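Long-range contacts in CCMAN5 (PDB 2XSG), which probably hydrolyses alpha-mannosidic linkages as a family 92 glycoside hydrolase, a bacterial mannosidase that enables mannose-6-phosphate modification of yeast-made human lysosomal enzymes: residues 131-136 with 148-152; 91-97 with 160-164. All blocks are in the same frame, centred on the assembly; numbering follows the deposited sequence.

Contact 1 of 2, residues 131-136 with 148-152; sequences PGTIEA and RYAFP
The strand segments within 131-136 and 148-152 run antiparallel, their short axes at 162° and 4.7 Å apart at closest approach. Glu-135 and Ala-150 form the hydrogen-bonded pair, Glu-135 N to Ala-150 O at 3.0 Å and Ala-150 N to Glu-135 O at 2.9 Å; Ala-136 faces Tyr-149 as the next, non-hydrogen-bonded pair, CA to CA 4.7 Å. Ile-134 (m, t) lays CG2 over the face of the Phe-151 ring, 4.2 Å from its centroid, a CH-pi contact, and sets CD1 3.9 Å from Phe-151 CE2. Both aromatic residues take chi1 m, with chi2 101° for Tyr-149 and 75° for Phe-151; Tyr-149 CE2 lies 3.5 Å from Ala-136 CB. These are the arms of the hairpin 133-140/144-150 in the beta-rich N-terminal domain, and on this buried side Ile-134, Tyr-149 and Phe-151 all meet Pro-83 of strand 80-84 in another sheet. On the other face Glu-135 (m, m) has CB 4.0 Å from Ala-150 CB and leads its carboxylate away. Arg-148 (t, t, p) forms salt bridges through NH2 with Glu-137 and Asp-276. Pro-152 CG lies 4.0 Å from CA of Gly-132, whose phi/psi of 96/-180 calls for glycine; a CB there would clash with the proline.

Contact 2 of 2, residues 91-97 with 160-164; sequences RPGTGTY and VVDLE
A very short hydrogen bond, 2.5 Å from Tyr-97 OH to Asp-162 OD2, stands at the centre of this buried contact. The same carboxylate forms a salt bridge with Arg-91: NH1 donates to Asp-162 OD2 at 2.9 Å, while NH2 reaches Asp-162 OD1 at 3.0 Å and, weakly, OD2 at 3.2 Å. No backbone pairing joins the segments, whose closest CA atoms, of Pro-92 and Val-160, are 8.5 Å apart; side chains alone span the gap. Residues 91-93 have polyproline-II-like backbone angles, then 94-97 wind into a 3-10 turn, with Gly-93 O accepting from Thr-96 N (3.0 Å) and Thr-96 OG1 (2.6 Å). This turn directs Tyr-97, chi1 m and chi2 -25°, at the end of strand 158-162. Arg-91 has chi1 t and chi2 at -101°, between wells, a bend that brings its guanidinium back so that NH1 also donates to Pro-92 O at 3.0 Å. Asp-162, chi1 t, closes an Asx turn, its OD1 accepting from Glu-164 N at 3.0 Å just where the strand ends. Beside the polar group, Val-160 CG1 lies 3.9 Å from Tyr-97 CE1 and 4.3 Å from Pro-92 CG, and Trp-217 of strand 212-217 touches Arg-91, Pro-92, Val-160 and Asp-162. Arg-91 NH2 also bridges Asp-233, so its charge is shared. Three kinds of donor converge on the buried carboxylate, consistent with a charged Asp-162.

How the contacts relate
From the N terminus the chain passes strand 80-84 and then loop 91-97, whose partner, 160-164, comes over sixty residues later; contact 2 closes that long loop. Within it the chain turns a corner at 131-132, makes the hairpin 133-140/144-150 and closes the much shorter loop of contact 1, which is therefore enclosed by contact 2. Strand 158-162 is the next strand after the hairpin but belongs to another sheet. Their centres are 18 Å apart, and nearest atoms about 8 Å, without touching. Strand 80-84 relates them: it pairs with 158-162 in one sheet, while its side chains meet the hairpin of the other sheet in the N-terminal domain.

Contact 1 of 2, residues 131-136 with 148-152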
# COMPACT_ATOMS: atom_id res chain seq x y z
N PRO A 131 -36.33 -0.82 18.25
CA PRO A 131 -35.80 -1.49 19.45
C PRO A 131 -34.86 -2.64 19.13
O PRO A 131 -35.08 -3.38 18.16
CB PRO A 131 -37.06 -2.03 20.14
CG PRO A 131 -38.22 -1.70 19.24
CD PRO A 131 -37.77 -0.55 18.41
N GLY A 132 -33.81 -2.78 19.93
CA GLY A 132 -32.94 -3.94 19.85
C GLY A 132 -31.69 -3.77 19.00
O GLY A 132 -31.45 -2.72 18.41
N THR A 133 -30.91 -4.84 18.92
CA THR A 133 -29.58 -4.78 18.32
C THR A 133 -29.39 -5.87 17.28
O THR A 133 -29.76 -7.02 17.51
CB THR A 133 -28.50 -4.81 19.44
OG1 THR A 133 -28.61 -3.61 20.20
CG2 THR A 133 -27.09 -4.90 18.88
N ILE A 134 -28.86 -5.50 16.11
CA ILE A 134 -28.41 -6.48 15.15
C ILE A 134 -26.91 -6.68 15.40
O ILE A 134 -26.09 -5.79 15.12
CB ILE A 134 -28.65 -6.04 13.68
CG1 ILE A 134 -30.14 -5.74 13.41
CG2 ILE A 134 -28.12 -7.11 12.73
CD1 ILE A 134 -30.38 -5.00 12.09
N GLU A 135 -26.57 -7.84 15.95
CA GLU A 135 -25.17 -8.15 16.25
C GLU A 135 -24.57 -8.69 14.96
O GLU A 135 -25.04 -9.67 14.43
CB GLU A 135 -25.05 -9.19 17.38
CG GLU A 135 -25.61 -8.73 18.76
CD GLU A 135 -24.69 -7.76 19.51
OE1 GLU A 135 -23.63 -7.33 18.99
OE2 GLU A 135 -25.04 -7.41 20.66
N ALA A 136 -23.56 -8.00 14.45
CA ALA A 136 -22.95 -8.37 13.19
C ALA A 136 -21.52 -8.84 13.43
O ALA A 136 -20.73 -8.15 14.07
CB ALA A 136 -22.97 -7.21 12.25
N ARG A 148 -22.01 -13.56 10.11
CA ARG A 148 -22.97 -14.09 11.09
C ARG A 148 -23.72 -12.94 11.78
O ARG A 148 -23.09 -12.07 12.41
CB ARG A 148 -22.26 -14.96 12.15
CG ARG A 148 -23.22 -15.62 13.13
CD ARG A 148 -22.50 -16.62 14.00
NE ARG A 148 -21.38 -16.02 14.73
CZ ARG A 148 -20.38 -16.72 15.25
NH1 ARG A 148 -20.37 -18.05 15.10
NH2 ARG A 148 -19.40 -16.12 15.91
N TYR A 149 -25.05 -12.95 11.66
CA TYR A 149 -25.92 -11.91 12.21
C TYR A 149 -26.89 -12.46 13.24
O TYR A 149 -27.47 -13.54 13.05
CB TYR A 149 -26.74 -11.24 11.10
CG TYR A 149 -25.90 -10.51 10.09
CD1 TYR A 149 -25.63 -11.09 8.85
CD2 TYR A 149 -25.38 -9.25 10.37
CE1 TYR A 149 -24.85 -10.42 7.92
CE2 TYR A 149 -24.59 -8.59 9.44
CZ TYR A 149 -24.32 -9.18 8.22
OH TYR A 149 -23.54 -8.53 7.29
N ALA A 150 -27.07 -11.72 14.34
CA ALA A 150 -28.13 -12.03 15.30
C ALA A 150 -29.14 -10.90 15.36
O ALA A 150 -28.81 -9.80 15.80
CB ALA A 150 -27.54 -12.28 16.71
N PHE A 151 -30.38 -11.16 14.94
CA PHE A 151 -31.44 -10.14 14.92
C PHE A 151 -32.31 -10.22 16.18
O PHE A 151 -32.40 -11.29 16.77
CB PHE A 151 -32.34 -10.35 13.70
CG PHE A 151 -31.71 -9.95 12.40
CD1 PHE A 151 -30.74 -10.74 11.80
CD2 PHE A 151 -32.13 -8.78 11.75
CE1 PHE A 151 -30.17 -10.38 10.58
CE2 PHE A 151 -31.56 -8.41 10.53
CZ PHE A 151 -30.58 -9.21 9.94
N PRO A 152 -32.96 -9.11 16.58
CA PRO A 152 -33.78 -9.25 17.81
C PRO A 152 -34.90 -10.28 17.63
O PRO A 152 -35.45 -10.43 16.54
CB PRO A 152 -34.35 -7.84 18.01
CG PRO A 152 -33.37 -6.92 17.29
CD PRO A 152 -32.90 -7.71 16.10

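Contact 2 of 2, residues 91-97 with 160-164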
# COMPACT_ATOMS: atom_id res chain seq x y z
N ARG A 91 -36.54 -0.50 -5.11
CA ARG A 91 -35.10 -0.46 -4.85
C ARG A 91 -34.85 0.43 -3.61
O ARG A 91 -35.43 1.51 -3.52
CB ARG A 91 -34.35 0.06 -6.07
CG ARG A 91 -32.82 0.04 -5.90
CD ARG A 91 -32.16 1.41 -5.56
NE ARG A 91 -30.73 1.29 -5.86
CZ ARG A 91 -29.81 0.86 -5.00
NH1 ARG A 91 -30.14 0.58 -3.74
NH2 ARG A 91 -28.55 0.73 -5.40
N PRO A 92 -34.04 -0.05 -2.65
CA PRO A 92 -33.88 0.69 -1.39
C PRO A 92 -33.24 2.05 -1.59
O PRO A 92 -32.33 2.20 -2.41
CB PRO A 92 -32.94 -0.21 -0.59
CG PRO A 92 -33.25 -1.60 -1.10
CD PRO A 92 -33.47 -1.41 -2.57
N GLY A 93 -33.74 3.04 -0.85
CA GLY A 93 -33.00 4.30 -0.67
C GLY A 93 -31.85 4.02 0.27
O GLY A 93 -32.03 3.37 1.30
N THR A 94 -30.65 4.48 -0.08
CA THR A 94 -29.43 4.18 0.69
C THR A 94 -29.47 4.74 2.11
O THR A 94 -28.85 4.20 2.99
CB THR A 94 -28.16 4.72 -0.01
OG1 THR A 94 -28.05 6.14 0.20
CG2 THR A 94 -28.18 4.42 -1.50
N GLY A 95 -30.21 5.83 2.31
CA GLY A 95 -30.39 6.39 3.66
C GLY A 95 -31.04 5.42 4.64
O GLY A 95 -30.80 5.49 5.85
N THR A 96 -31.84 4.50 4.12
CA THR A 96 -32.57 3.52 4.93
C THR A 96 -31.67 2.42 5.52
O THR A 96 -32.09 1.69 6.45
CB THR A 96 -33.72 2.88 4.12
OG1 THR A 96 -33.19 1.97 3.15
CG2 THR A 96 -34.59 3.96 3.44
N TYR A 97 -30.47 2.29 4.97
CA TYR A 97 -29.47 1.33 5.45
C TYR A 97 -28.86 1.71 6.80
O TYR A 97 -28.30 0.86 7.49
CB TYR A 97 -28.31 1.24 4.44
CG TYR A 97 -28.63 0.72 3.05
CD1 TYR A 97 -29.73 -0.14 2.81
CD2 TYR A 97 -27.81 1.04 1.98
CE1 TYR A 97 -30.00 -0.63 1.52
CE2 TYR A 97 -28.07 0.57 0.69
CZ TYR A 97 -29.16 -0.27 0.47
OH TYR A 97 -29.38 -0.72 -0.83
N VAL A 160 -29.99 -7.02 2.47
CA VAL A 160 -30.00 -6.39 1.17
C VAL A 160 -28.62 -6.63 0.57
O VAL A 160 -27.61 -6.39 1.26
CB VAL A 160 -30.26 -4.88 1.29
CG1 VAL A 160 -30.03 -4.17 -0.04
CG2 VAL A 160 -31.68 -4.62 1.80
N VAL A 161 -28.58 -7.10 -0.67
CA VAL A 161 -27.32 -7.24 -1.39
C VAL A 161 -27.35 -6.16 -2.48
O VAL A 161 -28.03 -6.33 -3.48
CB VAL A 161 -27.15 -8.68 -1.96
CG1 VAL A 161 -25.81 -8.84 -2.68
CG2 VAL A 161 -27.31 -9.74 -0.87
N ASP A 162 -26.65 -5.06 -2.25
CA ASP A 162 -26.66 -3.91 -3.15
C ASP A 162 -25.45 -3.97 -4.10
O ASP A 162 -24.28 -3.85 -3.67
CB ASP A 162 -26.65 -2.63 -2.33
CG ASP A 162 -27.00 -1.40 -3.14
OD1 ASP A 162 -26.63 -1.30 -4.33
OD2 ASP A 162 -27.66 -0.51 -2.58
N LEU A 163 -25.74 -4.13 -5.38
CA LEU A 163 -24.67 -4.32 -6.37
C LEU A 163 -24.30 -3.06 -7.12
O LEU A 163 -23.49 -3.09 -8.06
CB LEU A 163 -25.03 -5.44 -7.35
CG LEU A 163 -24.97 -6.89 -6.86
CD1 LEU A 163 -23.69 -7.17 -6.06
CD2 LEU A 163 -26.15 -7.20 -6.01
N GLU A 164 -24.87 -1.93 -6.71
CA GLU A 164 -24.51 -0.65 -7.32
C GLU A 164 -23.33 -0.01 -6.58
O GLU A 164 -22.48 0.60 -7.22
CB GLU A 164 -25.71 0.30 -7.35
CG GLU A 164 -25.51 1.53 -8.24
CD GLU A 164 -24.73 2.65 -7.54
OE1 GLU A 164 -24.63 2.64 -6.30
OE2 GLU A 164 -24.19 3.53 -8.24